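Local coordinates for protein tRNA-splicing ligase RtcB (PDB 2EPG) that probably joins RNA ends bearing a 2',3'-cyclic phosphate or 3'-phosphate to 5'-hydroxyl ends, using GTP and manganese, as a ligase of the RtcB family, at residues A[356-362]-A[405-410]; A[106-111]-A[337-341]; A[127-131]-A[481-485]; A[133-139]-A[314-318]. All blocks are in the same frame, centred on the assembly; numbering follows the deposited sequence.

Overall arrangement
Contacts 1 and 2 have their centres about 8 and 3 Å from that of the chain, whereas those of contacts 3 and 4 lie about 24 and 23 Å out, yet none of their touching residues is exposed. The inner pair is held by backbone hydrogen bonds between antiparallel strands, short ones in contact 1 and parts of long ones in contact 2, and carries predicted manganese and GMP ligands; the two meet where His410 ND1 lies 2.7 Å from His339 ND1. The outer pair shares helix 127-137, which packs on strand 474-486 in contact 3 and on helix 288-321 in contact 4, mainly through apolar side chains, with Gln127 added in contact 3. Strands 332-347, 350-357 and 474-486 share one large sheet.

Contact 1 of 4, residues A[356-362]-A[405-410]; sequences RKGATRA and FGSSCH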
loop_
_atom_site.group_PDB
_atom_site.type_symbol
_atom_site.label_atom_id
_atom_site.label_comp_id
_atom_site.label_asym_id
_atom_site.label_seq_id
_atom_site.Cartn_x
_atom_site.Cartn_y
_atom_site.Cartn_z
ATOM N N ARG A 356 -5.760 -3.780 -6.532
ATOM C CA ARG A 356 -4.553 -4.259 -5.883
ATOM C C ARG A 356 -4.863 -4.378 -4.414
ATOM O O ARG A 356 -5.123 -3.378 -3.757
ATOM C CB ARG A 356 -3.380 -3.276 -6.076
ATOM C CG ARG A 356 -2.877 -3.104 -7.527
ATOM C CD ARG A 356 -1.492 -2.418 -7.568
ATOM N NE ARG A 356 -0.981 -2.236 -8.926
ATOM C CZ ARG A 356 -1.247 -1.185 -9.702
ATOM N NH1 ARG A 356 -0.739 -1.119 -10.924
ATOM N NH2 ARG A 356 -2.021 -0.194 -9.264
ATOM N N LYS A 357 -4.865 -5.603 -3.908
ATOM C CA LYS A 357 -5.113 -5.840 -2.493
ATOM C C LYS A 357 -3.854 -6.502 -1.990
ATOM O O LYS A 357 -3.541 -7.624 -2.397
ATOM C CB LYS A 357 -6.294 -6.788 -2.261
ATOM C CG LYS A 357 -6.714 -6.818 -0.784
ATOM C CD LYS A 357 -7.367 -8.122 -0.334
ATOM C CE LYS A 357 -8.484 -8.573 -1.236
ATOM N NZ LYS A 357 -9.281 -9.677 -0.639
ATOM N N GLY A 358 -3.134 -5.817 -1.110
ATOM C CA GLY A 358 -1.893 -6.373 -0.594
ATOM C C GLY A 358 -0.856 -6.510 -1.698
ATOM O O GLY A 358 -0.178 -7.530 -1.817
ATOM N N ALA A 359 -0.762 -5.485 -2.530
ATOM C CA ALA A 359 0.196 -5.458 -3.626
ATOM C C ALA A 359 0.368 -3.981 -3.911
ATOM O O ALA A 359 -0.499 -3.167 -3.566
ATOM C CB ALA A 359 -0.347 -6.187 -4.849
ATOM N N THR A 360 1.486 -3.634 -4.526
ATOM C CA THR A 360 1.803 -2.244 -4.798
ATOM C C THR A 360 1.887 -1.889 -6.253
ATOM O O THR A 360 2.113 -2.749 -7.095
ATOM C CB THR A 360 3.182 -1.867 -4.201
ATOM O OG1 THR A 360 4.170 -2.801 -4.670
ATOM C CG2 THR A 360 3.144 -1.887 -2.680
ATOM N N ARG A 361 1.695 -0.604 -6.534
ATOM C CA ARG A 361 1.852 -0.097 -7.880
ATOM C C ARG A 361 3.370 -0.024 -7.903
ATOM O O ARG A 361 3.988 0.304 -6.890
ATOM C CB ARG A 361 1.275 1.313 -8.039
ATOM C CG ARG A 361 1.235 1.774 -9.484
ATOM C CD ARG A 361 0.907 3.263 -9.612
ATOM N NE ARG A 361 2.012 4.104 -9.166
ATOM C CZ ARG A 361 2.032 5.429 -9.290
ATOM N NH1 ARG A 361 3.076 6.129 -8.864
ATOM N NH2 ARG A 361 1.003 6.057 -9.835
ATOM N N ALA A 362 3.972 -0.319 -9.042
ATOM C CA ALA A 362 5.427 -0.320 -9.115
ATOM C C ALA A 362 5.881 0.061 -10.509
ATOM O O ALA A 362 6.421 -0.775 -11.251
ATOM C CB ALA A 362 5.944 -1.707 -8.746
ATOM N N PHE A 405 0.991 -5.532 -14.887
ATOM C CA PHE A 405 0.280 -4.254 -14.858
ATOM C C PHE A 405 1.078 -3.288 -13.960
ATOM O O PHE A 405 0.524 -2.585 -13.110
ATOM C CB PHE A 405 -1.149 -4.455 -14.330
ATOM C CG PHE A 405 -1.997 -5.341 -15.217
ATOM C CD1 PHE A 405 -2.334 -6.630 -14.828
ATOM C CD2 PHE A 405 -2.423 -4.883 -16.458
ATOM C CE1 PHE A 405 -3.084 -7.452 -15.670
ATOM C CE2 PHE A 405 -3.175 -5.695 -17.312
ATOM C CZ PHE A 405 -3.504 -6.986 -16.911
ATOM N N GLY A 406 2.396 -3.289 -14.147
ATOM C CA GLY A 406 3.268 -2.426 -13.369
ATOM C C GLY A 406 3.023 -2.553 -11.875
ATOM O O GLY A 406 2.852 -1.544 -11.191
ATOM N N SER A 407 3.016 -3.791 -11.377
ATOM C CA SER A 407 2.756 -4.078 -9.972
ATOM C C SER A 407 3.858 -4.896 -9.299
ATOM O O SER A 407 4.553 -5.665 -9.950
ATOM C CB SER A 407 1.449 -4.857 -9.846
ATOM O OG SER A 407 0.373 -4.131 -10.411
ATOM N N SER A 408 4.004 -4.734 -7.989
ATOM C CA SER A 408 4.979 -5.503 -7.262
ATOM C C SER A 408 4.410 -5.976 -5.925
ATOM O O SER A 408 3.204 -5.896 -5.693
ATOM C CB SER A 408 6.265 -4.699 -7.066
ATOM O OG SER A 408 7.323 -5.572 -6.709
ATOM N N CYS A 409 5.264 -6.461 -5.036
ATOM C CA CYS A 409 4.773 -6.982 -3.765
ATOM C C CYS A 409 4.640 -5.896 -2.713
ATOM O O CYS A 409 5.112 -4.769 -2.890
ATOM C CB CYS A 409 5.713 -8.069 -3.245
ATOM S SG CYS A 409 7.270 -7.389 -2.605
ATOM N N HIS A 410 3.997 -6.236 -1.607
ATOM C CA HIS A 410 3.845 -5.264 -0.540
ATOM C C HIS A 410 4.434 -5.776 0.772
ATOM O O HIS A 410 4.836 -4.994 1.616
ATOM C CB HIS A 410 2.369 -4.931 -0.344
ATOM C CG HIS A 410 1.683 -5.807 0.652
ATOM N ND1 HIS A 410 1.234 -5.335 1.867
ATOM C CD2 HIS A 410 1.369 -7.126 0.618
ATOM C CE1 HIS A 410 0.669 -6.326 2.537
ATOM N NE2 HIS A 410 0.738 -7.423 1.802
#
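Backbone hydrogen bonds set the register of this small antiparallel ladder. Thr360 and Ser408 form a hydrogen-bonded pair, Thr360 N to Ser408 O at 3.1 Å and Ser408 N to Thr360 O at 2.9 Å; Arg361 and Ser407 follow as a non-hydrogen-bonded pair, and Ala362 N reaches Gly406 O at 2.7 Å. Side chains add polar links at both ends. Thr360 OG1 donates to Cys409 O (2.8 Å), while the Arg356 guanidinium binds edge-on, NE to Ser407 OG at 2.8 Å and NH1 to Phe405 O at 2.9 Å; its NH2 forms a salt bridge with Glu345. Apolar contact is slight: Ala362 CB lies 3.4 Å from Ser408 CB, and Thr360 CG2 lies 3.9 Å from His410 CB. Gly358 CA sits over the face of the His410 imidazole, 3.7 Å from the ring centroid, a CH-pi contact. Gly358 has positive phi, and a CB there would come 3.4 Å from His410 NE2. The ring's ND1 is hydrogen-bonded to His339. The two-stranded ladder thus leads into the predicted GMP site, where His410 is the predicted histidine that carries GMP in the covalent intermediate of RtcB ligases.

Contact 2 of 4, residues A[106-111]-A[337-341]; sequences DINCGV and LAHNN
An antiparallel beta ladder, entered through a type II turn, joins the start of strand 110-119 to strand 332-347 at the predicted manganese and GMP site of this RtcB-family protein. The turn runs from Asp106 to Cys109, closed by Cys109 N to Asp106 O at 3.0 Å, with Asn108 at positive phi (57/33). Val111 has the largest buried area. It forms a hydrogen-bonded pair with Leu337 (CA-CA 5.6 Å), Val111 N to Leu337 O at 2.9 Å and Leu337 N to Val111 O at 3.0 Å. Its t rotamer places CG2 over the face of the His339 ring, 3.8 Å from the centroid. Next comes the non-hydrogen-bonded pair Gly110-Ala338, whose CA atoms approach to 4.1 Å; a CB on Gly110 would clash with Leu337 O. Beyond it, His339 N donates to Cys109 O at 2.9 Å. Asn340, second in buried area, has its CA 4.9 Å from that of Asn108, and its O accepts from Asn108 N (2.8 Å). Asn108, chi1 t, donates from ND2 to Ala301 O. The Asn340 CA-to-CB bond points toward 106-111, and its m rotamer carries ND2 to the turn, while OD1 accepts from Gly358 N. Asp106 and His339 are predicted ligands of the first and second manganese; Asp106 OD2 accepts from Ser249 N, and His339 ND1 is hydrogen-bonded to His410 ND1. At the turn, Asn340 ND2 donates to Asp106 O over 3.2 Å.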
loop_
_atom_site.group_PDB
_atom_site.type_symbol
_atom_site.label_atom_id
_atom_site.label_comp_id
_atom_site.label_asym_id
_atom_site.label_seq_id
_atom_site.Cartn_x
_atom_site.Cartn_y
_atom_site.Cartn_z
ATOM N N ASP A 106 -9.358 -2.135 4.471
ATOM C CA ASP A 106 -8.625 -0.923 4.792
ATOM C C ASP A 106 -8.121 -0.242 3.512
ATOM O O ASP A 106 -6.992 -0.438 3.083
ATOM C CB ASP A 106 -7.467 -1.206 5.738
ATOM C CG ASP A 106 -6.869 0.080 6.313
ATOM O OD1 ASP A 106 -6.026 -0.002 7.234
ATOM O OD2 ASP A 106 -7.239 1.176 5.838
ATOM N N ILE A 107 -8.999 0.549 2.906
ATOM C CA ILE A 107 -8.702 1.269 1.682
ATOM C C ILE A 107 -7.513 2.178 1.859
ATOM O O ILE A 107 -7.453 3.004 2.777
ATOM C CB ILE A 107 -9.923 2.077 1.209
ATOM C CG1 ILE A 107 -11.074 1.100 0.924
ATOM C CG2 ILE A 107 -9.572 2.898 -0.063
ATOM C CD1 ILE A 107 -12.420 1.762 0.623
ATOM N N ASN A 108 -6.563 2.008 0.950
ATOM C CA ASN A 108 -5.307 2.745 0.940
ATOM C C ASN A 108 -4.512 2.597 2.212
ATOM O O ASN A 108 -3.862 3.540 2.653
ATOM C CB ASN A 108 -5.480 4.230 0.626
ATOM C CG ASN A 108 -4.128 4.931 0.349
ATOM O OD1 ASN A 108 -3.068 4.279 0.295
ATOM N ND2 ASN A 108 -4.163 6.251 0.170
ATOM N N CYS A 109 -4.603 1.422 2.831
ATOM C CA CYS A 109 -3.752 1.134 3.973
ATOM C C CYS A 109 -2.459 1.210 3.155
ATOM O O CYS A 109 -2.387 0.648 2.047
ATOM C CB CYS A 109 -3.953 -0.309 4.462
ATOM S SG CYS A 109 -2.652 -0.915 5.596
ATOM N N GLY A 110 -1.457 1.916 3.654
ATOM C CA GLY A 110 -0.249 2.036 2.869
ATOM C C GLY A 110 0.978 2.359 3.679
ATOM O O GLY A 110 0.970 2.243 4.905
ATOM N N VAL A 111 2.024 2.803 2.990
ATOM C CA VAL A 111 3.283 3.084 3.648
ATOM C C VAL A 111 3.943 4.374 3.200
ATOM O O VAL A 111 3.954 4.690 2.016
ATOM C CB VAL A 111 4.297 1.938 3.365
ATOM C CG1 VAL A 111 5.547 2.121 4.196
ATOM C CG2 VAL A 111 3.642 0.582 3.632
ATOM N N LEU A 337 3.156 5.157 -0.820
ATOM C CA LEU A 337 2.283 4.421 -1.723
ATOM C C LEU A 337 1.317 3.485 -1.010
ATOM O O LEU A 337 1.551 3.048 0.113
ATOM C CB LEU A 337 3.100 3.609 -2.745
ATOM C CG LEU A 337 3.664 2.242 -2.312
ATOM C CD1 LEU A 337 4.408 1.579 -3.484
ATOM C CD2 LEU A 337 4.604 2.427 -1.119
ATOM N N ALA A 338 0.220 3.188 -1.693
ATOM C CA ALA A 338 -0.827 2.321 -1.180
ATOM C C ALA A 338 -0.508 0.845 -1.359
ATOM O O ALA A 338 0.234 0.475 -2.263
ATOM C CB ALA A 338 -2.140 2.641 -1.897
ATOM N N HIS A 339 -1.090 0.016 -0.491
ATOM C CA HIS A 339 -0.943 -1.437 -0.546
ATOM C C HIS A 339 -2.315 -2.050 -0.866
ATOM O O HIS A 339 -2.405 -3.224 -1.207
ATOM C CB HIS A 339 -0.393 -1.985 0.786
ATOM C CG HIS A 339 1.093 -1.835 0.932
ATOM N ND1 HIS A 339 1.875 -2.761 1.595
ATOM C CD2 HIS A 339 1.950 -0.902 0.446
ATOM C CE1 HIS A 339 3.147 -2.410 1.502
ATOM N NE2 HIS A 339 3.220 -1.287 0.808
ATOM N N ASN A 340 -3.381 -1.252 -0.728
ATOM C CA ASN A 340 -4.750 -1.687 -1.054
ATOM C C ASN A 340 -5.393 -0.539 -1.818
ATOM O O ASN A 340 -5.547 0.551 -1.265
ATOM C CB ASN A 340 -5.617 -1.950 0.195
ATOM C CG ASN A 340 -5.157 -3.147 1.008
ATOM O OD1 ASN A 340 -4.833 -4.197 0.466
ATOM N ND2 ASN A 340 -5.158 -2.995 2.321
ATOM N N ASN A 341 -5.761 -0.761 -3.076
ATOM C CA ASN A 341 -6.389 0.299 -3.844
ATOM C C ASN A 341 -6.760 -0.133 -5.255
ATOM O O ASN A 341 -6.189 -1.069 -5.786
ATOM C CB ASN A 341 -5.436 1.486 -3.938
ATOM C CG ASN A 341 -6.134 2.806 -3.729
ATOM O OD1 ASN A 341 -5.511 3.870 -3.797
ATOM N ND2 ASN A 341 -7.434 2.752 -3.470
#

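Contact 3 of 4, residues A[127-131]-A[481-485]; sequences QKELA and PLIVV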
loop_
_atom_site.group_PDB
_atom_site.type_symbol
_atom_site.label_atom_id
_atom_site.label_comp_id
_atom_site.label_asym_id
_atom_site.label_seq_id
_atom_site.Cartn_x
_atom_site.Cartn_y
_atom_site.Cartn_z
ATOM N N GLN A 127 17.877 8.099 21.486
ATOM C CA GLN A 127 16.886 7.077 21.188
ATOM C C GLN A 127 15.685 7.092 22.140
ATOM O O GLN A 127 14.527 6.992 21.714
ATOM C CB GLN A 127 17.575 5.714 21.214
ATOM C CG GLN A 127 16.673 4.552 20.949
ATOM C CD GLN A 127 17.439 3.249 20.819
ATOM O OE1 GLN A 127 18.356 2.969 21.595
ATOM N NE2 GLN A 127 17.054 2.439 19.845
ATOM N N LYS A 128 15.961 7.231 23.429
ATOM C CA LYS A 128 14.907 7.248 24.428
ATOM C C LYS A 128 14.069 8.514 24.295
ATOM O O LYS A 128 12.852 8.442 24.226
ATOM C CB LYS A 128 15.523 7.139 25.829
ATOM C CG LYS A 128 14.552 6.770 26.935
ATOM C CD LYS A 128 13.872 7.999 27.536
ATOM C CE LYS A 128 13.127 7.631 28.821
ATOM N NZ LYS A 128 14.048 6.903 29.746
ATOM N N GLU A 129 14.723 9.671 24.253
ATOM C CA GLU A 129 14.012 10.939 24.115
ATOM C C GLU A 129 13.064 10.923 22.906
ATOM O O GLU A 129 11.919 11.365 23.002
ATOM C CB GLU A 129 14.997 12.101 23.945
ATOM C CG GLU A 129 15.915 12.376 25.129
ATOM C CD GLU A 129 16.870 11.232 25.398
ATOM O OE1 GLU A 129 17.397 10.654 24.423
ATOM O OE2 GLU A 129 17.102 10.917 26.581
ATOM N N LEU A 130 13.549 10.414 21.776
ATOM C CA LEU A 130 12.757 10.363 20.549
ATOM C C LEU A 130 11.565 9.425 20.692
ATOM O O LEU A 130 10.444 9.783 20.343
ATOM C CB LEU A 130 13.643 9.940 19.374
ATOM C CG LEU A 130 12.990 9.861 17.990
ATOM C CD1 LEU A 130 12.389 11.212 17.611
ATOM C CD2 LEU A 130 14.039 9.425 16.957
ATOM N N ALA A 131 11.801 8.231 21.219
ATOM C CA ALA A 131 10.719 7.280 21.402
ATOM C C ALA A 131 9.598 7.956 22.202
ATOM O O ALA A 131 8.429 7.935 21.797
ATOM C CB ALA A 131 11.229 6.030 22.130
ATOM N N PRO A 481 14.763 -1.869 12.121
ATOM C CA PRO A 481 14.089 -1.025 13.117
ATOM C C PRO A 481 14.867 -0.789 14.407
ATOM O O PRO A 481 15.611 -1.658 14.858
ATOM C CB PRO A 481 12.788 -1.775 13.376
ATOM C CG PRO A 481 13.211 -3.204 13.249
ATOM C CD PRO A 481 14.127 -3.199 12.040
ATOM N N LEU A 482 14.683 0.399 14.981
ATOM C CA LEU A 482 15.323 0.789 16.233
ATOM C C LEU A 482 14.246 1.109 17.258
ATOM O O LEU A 482 14.377 0.769 18.432
ATOM C CB LEU A 482 16.181 2.039 16.042
ATOM C CG LEU A 482 17.486 1.906 15.266
ATOM C CD1 LEU A 482 17.926 3.277 14.789
ATOM C CD2 LEU A 482 18.541 1.265 16.146
ATOM N N ILE A 483 13.197 1.789 16.795
ATOM C CA ILE A 483 12.075 2.190 17.637
ATOM C C ILE A 483 10.760 1.835 16.968
ATOM O O ILE A 483 10.554 2.146 15.794
ATOM C CB ILE A 483 12.032 3.713 17.878
ATOM C CG1 ILE A 483 13.308 4.191 18.562
ATOM C CG2 ILE A 483 10.811 4.056 18.728
ATOM C CD1 ILE A 483 13.385 5.712 18.660
ATOM N N VAL A 484 9.863 1.212 17.723
ATOM C CA VAL A 484 8.562 0.836 17.194
ATOM C C VAL A 484 7.467 1.490 18.031
ATOM O O VAL A 484 7.421 1.315 19.251
ATOM C CB VAL A 484 8.367 -0.706 17.206
ATOM C CG1 VAL A 484 6.933 -1.044 16.842
ATOM C CG2 VAL A 484 9.319 -1.377 16.200
ATOM N N VAL A 485 6.609 2.263 17.371
ATOM C CA VAL A 485 5.488 2.940 18.022
ATOM C C VAL A 485 4.208 2.332 17.437
ATOM O O VAL A 485 3.958 2.443 16.227
ATOM C CB VAL A 485 5.501 4.465 17.739
ATOM C CG1 VAL A 485 4.280 5.127 18.367
ATOM C CG2 VAL A 485 6.779 5.088 18.287
#
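Helix 127-131 and strand 483-485 run nearly parallel, 13° between their N-to-C directions, with the axes of these short segments 9.7 Å apart at closest approach. The nearest CA atoms are those of Ala131 and Ile483, 6.5 Å apart. The strand enters through a corner at Leu482, and Leu482 and Ile483 together face Val219 of the adjacent strand 216-225 as a classic beta bulge. Within the bulge, Ile483 points its CA-to-CB bond toward the helix and buries more area than any other residue of the contact. Its m,t rotamer extends CD1 against the helical turn, 3.5 Å from Gln127 O, 3.9 Å from Ala131 N and 4.1 Å from Leu130 CD2. The same turn is closed by the hydrogen bond from Ala131 N to Gln127 O (3.0 Å), so the methyl rests beside an intact helical rung. Ile483 CG2 meets Ala131 CB at 4.0 Å. Gln127 stretches across in an extended t,t conformation, its CG 4.1 Å from Ile483 CG1 and its NE2 3.9 Å from Leu482 CB. Leu482 also packs on Leu120 and Leu123 of helix 120-123, and Ala131 on Arg442 of strand 440-442. This is helix-on-sheet packing of an alpha-beta fold: the beginning of helix 127-137 lies along the C-terminal strand of the large mixed sheet, with one isoleucine as the main point of contact.

Contact 4 of 4, residues A[133-139]-A[314-318]; sequences ALYRLVP and FVREA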
loop_
_atom_site.group_PDB
_atom_site.type_symbol
_atom_site.label_atom_id
_atom_site.label_comp_id
_atom_site.label_asym_id
_atom_site.label_seq_id
_atom_site.Cartn_x
_atom_site.Cartn_y
_atom_site.Cartn_z
ATOM N N ALA A 133 9.052 11.154 22.652
ATOM C CA ALA A 133 8.461 12.267 21.923
ATOM C C ALA A 133 7.502 11.750 20.846
ATOM O O ALA A 133 6.450 12.344 20.620
ATOM C CB ALA A 133 9.556 13.133 21.302
ATOM N N LEU A 134 7.852 10.637 20.197
ATOM C CA LEU A 134 7.003 10.069 19.151
ATOM C C LEU A 134 5.685 9.537 19.727
ATOM O O LEU A 134 4.613 9.730 19.141
ATOM C CB LEU A 134 7.744 8.943 18.405
ATOM C CG LEU A 134 8.790 9.439 17.396
ATOM C CD1 LEU A 134 9.617 8.280 16.868
ATOM C CD2 LEU A 134 8.089 10.163 16.256
ATOM N N TYR A 135 5.777 8.865 20.871
ATOM C CA TYR A 135 4.603 8.309 21.533
ATOM C C TYR A 135 3.670 9.421 22.017
ATOM O O TYR A 135 2.459 9.247 22.074
ATOM C CB TYR A 135 5.017 7.458 22.735
ATOM C CG TYR A 135 3.822 6.878 23.436
ATOM C CD1 TYR A 135 3.040 5.902 22.813
ATOM C CD2 TYR A 135 3.408 7.366 24.676
ATOM C CE1 TYR A 135 1.868 5.430 23.400
ATOM C CE2 TYR A 135 2.227 6.899 25.275
ATOM C CZ TYR A 135 1.465 5.933 24.625
ATOM O OH TYR A 135 0.286 5.487 25.181
ATOM N N ARG A 136 4.245 10.566 22.353
ATOM C CA ARG A 136 3.482 11.699 22.848
ATOM C C ARG A 136 2.901 12.567 21.725
ATOM O O ARG A 136 1.751 12.999 21.803
ATOM C CB ARG A 136 4.380 12.555 23.741
ATOM C CG ARG A 136 3.661 13.611 24.552
ATOM C CD ARG A 136 4.665 14.479 25.298
ATOM N NE ARG A 136 5.404 15.361 24.393
ATOM C CZ ARG A 136 6.730 15.367 24.253
ATOM N NH1 ARG A 136 7.298 16.215 23.399
ATOM N NH2 ARG A 136 7.494 14.529 24.954
ATOM N N LEU A 137 3.692 12.820 20.684
ATOM C CA LEU A 137 3.242 13.653 19.572
ATOM C C LEU A 137 2.433 12.918 18.501
ATOM O O LEU A 137 1.822 13.553 17.639
ATOM C CB LEU A 137 4.438 14.365 18.935
ATOM C CG LEU A 137 5.212 15.204 19.954
ATOM C CD1 LEU A 137 6.321 15.992 19.265
ATOM C CD2 LEU A 137 4.240 16.151 20.656
ATOM N N VAL A 138 2.418 11.591 18.551
ATOM C CA VAL A 138 1.643 10.831 17.586
ATOM C C VAL A 138 0.513 10.083 18.298
ATOM O O VAL A 138 0.726 9.036 18.914
ATOM C CB VAL A 138 2.517 9.831 16.799
ATOM C CG1 VAL A 138 1.641 9.016 15.865
ATOM C CG2 VAL A 138 3.574 10.571 15.994
ATOM N N PRO A 139 -0.717 10.617 18.202
ATOM C CA PRO A 139 -1.945 10.083 18.802
ATOM C C PRO A 139 -2.112 8.567 18.761
ATOM O O PRO A 139 -1.571 7.885 17.881
ATOM C CB PRO A 139 -3.042 10.794 18.021
ATOM C CG PRO A 139 -2.436 12.129 17.767
ATOM C CD PRO A 139 -1.032 11.766 17.331
ATOM N N PHE A 314 3.905 15.284 12.444
ATOM C CA PHE A 314 4.161 15.052 13.860
ATOM C C PHE A 314 5.513 14.385 14.081
ATOM O O PHE A 314 6.144 14.601 15.103
ATOM C CB PHE A 314 3.077 14.149 14.499
ATOM C CG PHE A 314 1.679 14.708 14.427
ATOM C CD1 PHE A 314 1.454 16.086 14.376
ATOM C CD2 PHE A 314 0.578 13.850 14.447
ATOM C CE1 PHE A 314 0.148 16.605 14.348
ATOM C CE2 PHE A 314 -0.731 14.350 14.424
ATOM C CZ PHE A 314 -0.945 15.736 14.372
ATOM N N VAL A 315 5.948 13.547 13.142
ATOM C CA VAL A 315 7.226 12.883 13.300
ATOM C C VAL A 315 8.308 13.956 13.271
ATOM O O VAL A 315 9.220 13.954 14.102
ATOM C CB VAL A 315 7.474 11.840 12.188
ATOM C CG1 VAL A 315 8.953 11.438 12.151
ATOM C CG2 VAL A 315 6.604 10.603 12.440
ATOM N N ARG A 316 8.207 14.880 12.325
ATOM C CA ARG A 316 9.180 15.948 12.261
ATOM C C ARG A 316 9.165 16.704 13.592
ATOM O O ARG A 316 10.226 17.027 14.120
ATOM C CB ARG A 316 8.865 16.884 11.091
ATOM C CG ARG A 316 9.177 16.250 9.733
ATOM C CD ARG A 316 8.582 17.004 8.562
ATOM N NE ARG A 316 9.002 16.415 7.285
ATOM C CZ ARG A 316 8.304 16.513 6.165
ATOM N NH1 ARG A 316 8.750 15.954 5.045
ATOM N NH2 ARG A 316 7.144 17.166 6.166
ATOM N N GLU A 317 7.975 16.953 14.149
ATOM C CA GLU A 317 7.869 17.677 15.419
ATOM C C GLU A 317 8.544 16.918 16.552
ATOM O O GLU A 317 9.114 17.517 17.461
ATOM C CB GLU A 317 6.408 17.941 15.788
ATOM C CG GLU A 317 5.662 18.810 14.780
ATOM C CD GLU A 317 4.238 19.138 15.223
ATOM O OE1 GLU A 317 3.601 18.265 15.861
ATOM O OE2 GLU A 317 3.760 20.256 14.919
ATOM N N ALA A 318 8.489 15.597 16.501
ATOM C CA ALA A 318 9.125 14.808 17.537
ATOM C C ALA A 318 10.650 14.895 17.442
ATOM O O ALA A 318 11.325 15.000 18.462
ATOM C CB ALA A 318 8.666 13.360 17.450
#
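Two helices cross here at 138°, their segment axes 8.8 Å apart at closest approach. Small residues allow the close fit at one end: Ala133 and Ala318 bring their CA atoms to 5.1 Å and their CB atoms to 4.0 Å. Ala318 CB is a small bump that fills the hollow between Ala133, Leu134 and Leu137. Leu134 CD2 presses on Ala318 CB at 3.5 Å and also touches Val315 CG2 at 4.1 Å; Leu137 CD1 lies 3.5 Å from Ala318 CA and 3.6 Å from Glu317 C, with Glu317 CB 4.0 Å away. Leu137, chi1 m, has the largest buried area of the contact. At the other end the large bump comes from helix 314-318. Phe314 packs against the C-terminal end of helix 133-137, its CG 3.4 Å from Leu137 O, its CB 3.9 Å from Val138 CG2 and its CE2 3.9 Å from Pro139 CD. Val138 is the first residue to leave helical geometry, and Val138 and Pro139 lie against the Phe314 side chain. Leu134 and Val315 both continue onto Leu217 of strand 216-225, joining the helix pair to the large sheet. No hydrogen bond crosses between the segments: alanine, leucine, valine, proline and phenylalanine supply nearly all the contact, which therefore depends on complementary shape and burial of apolar surface, with Glu317 contributing aliphatic carbon at the margin.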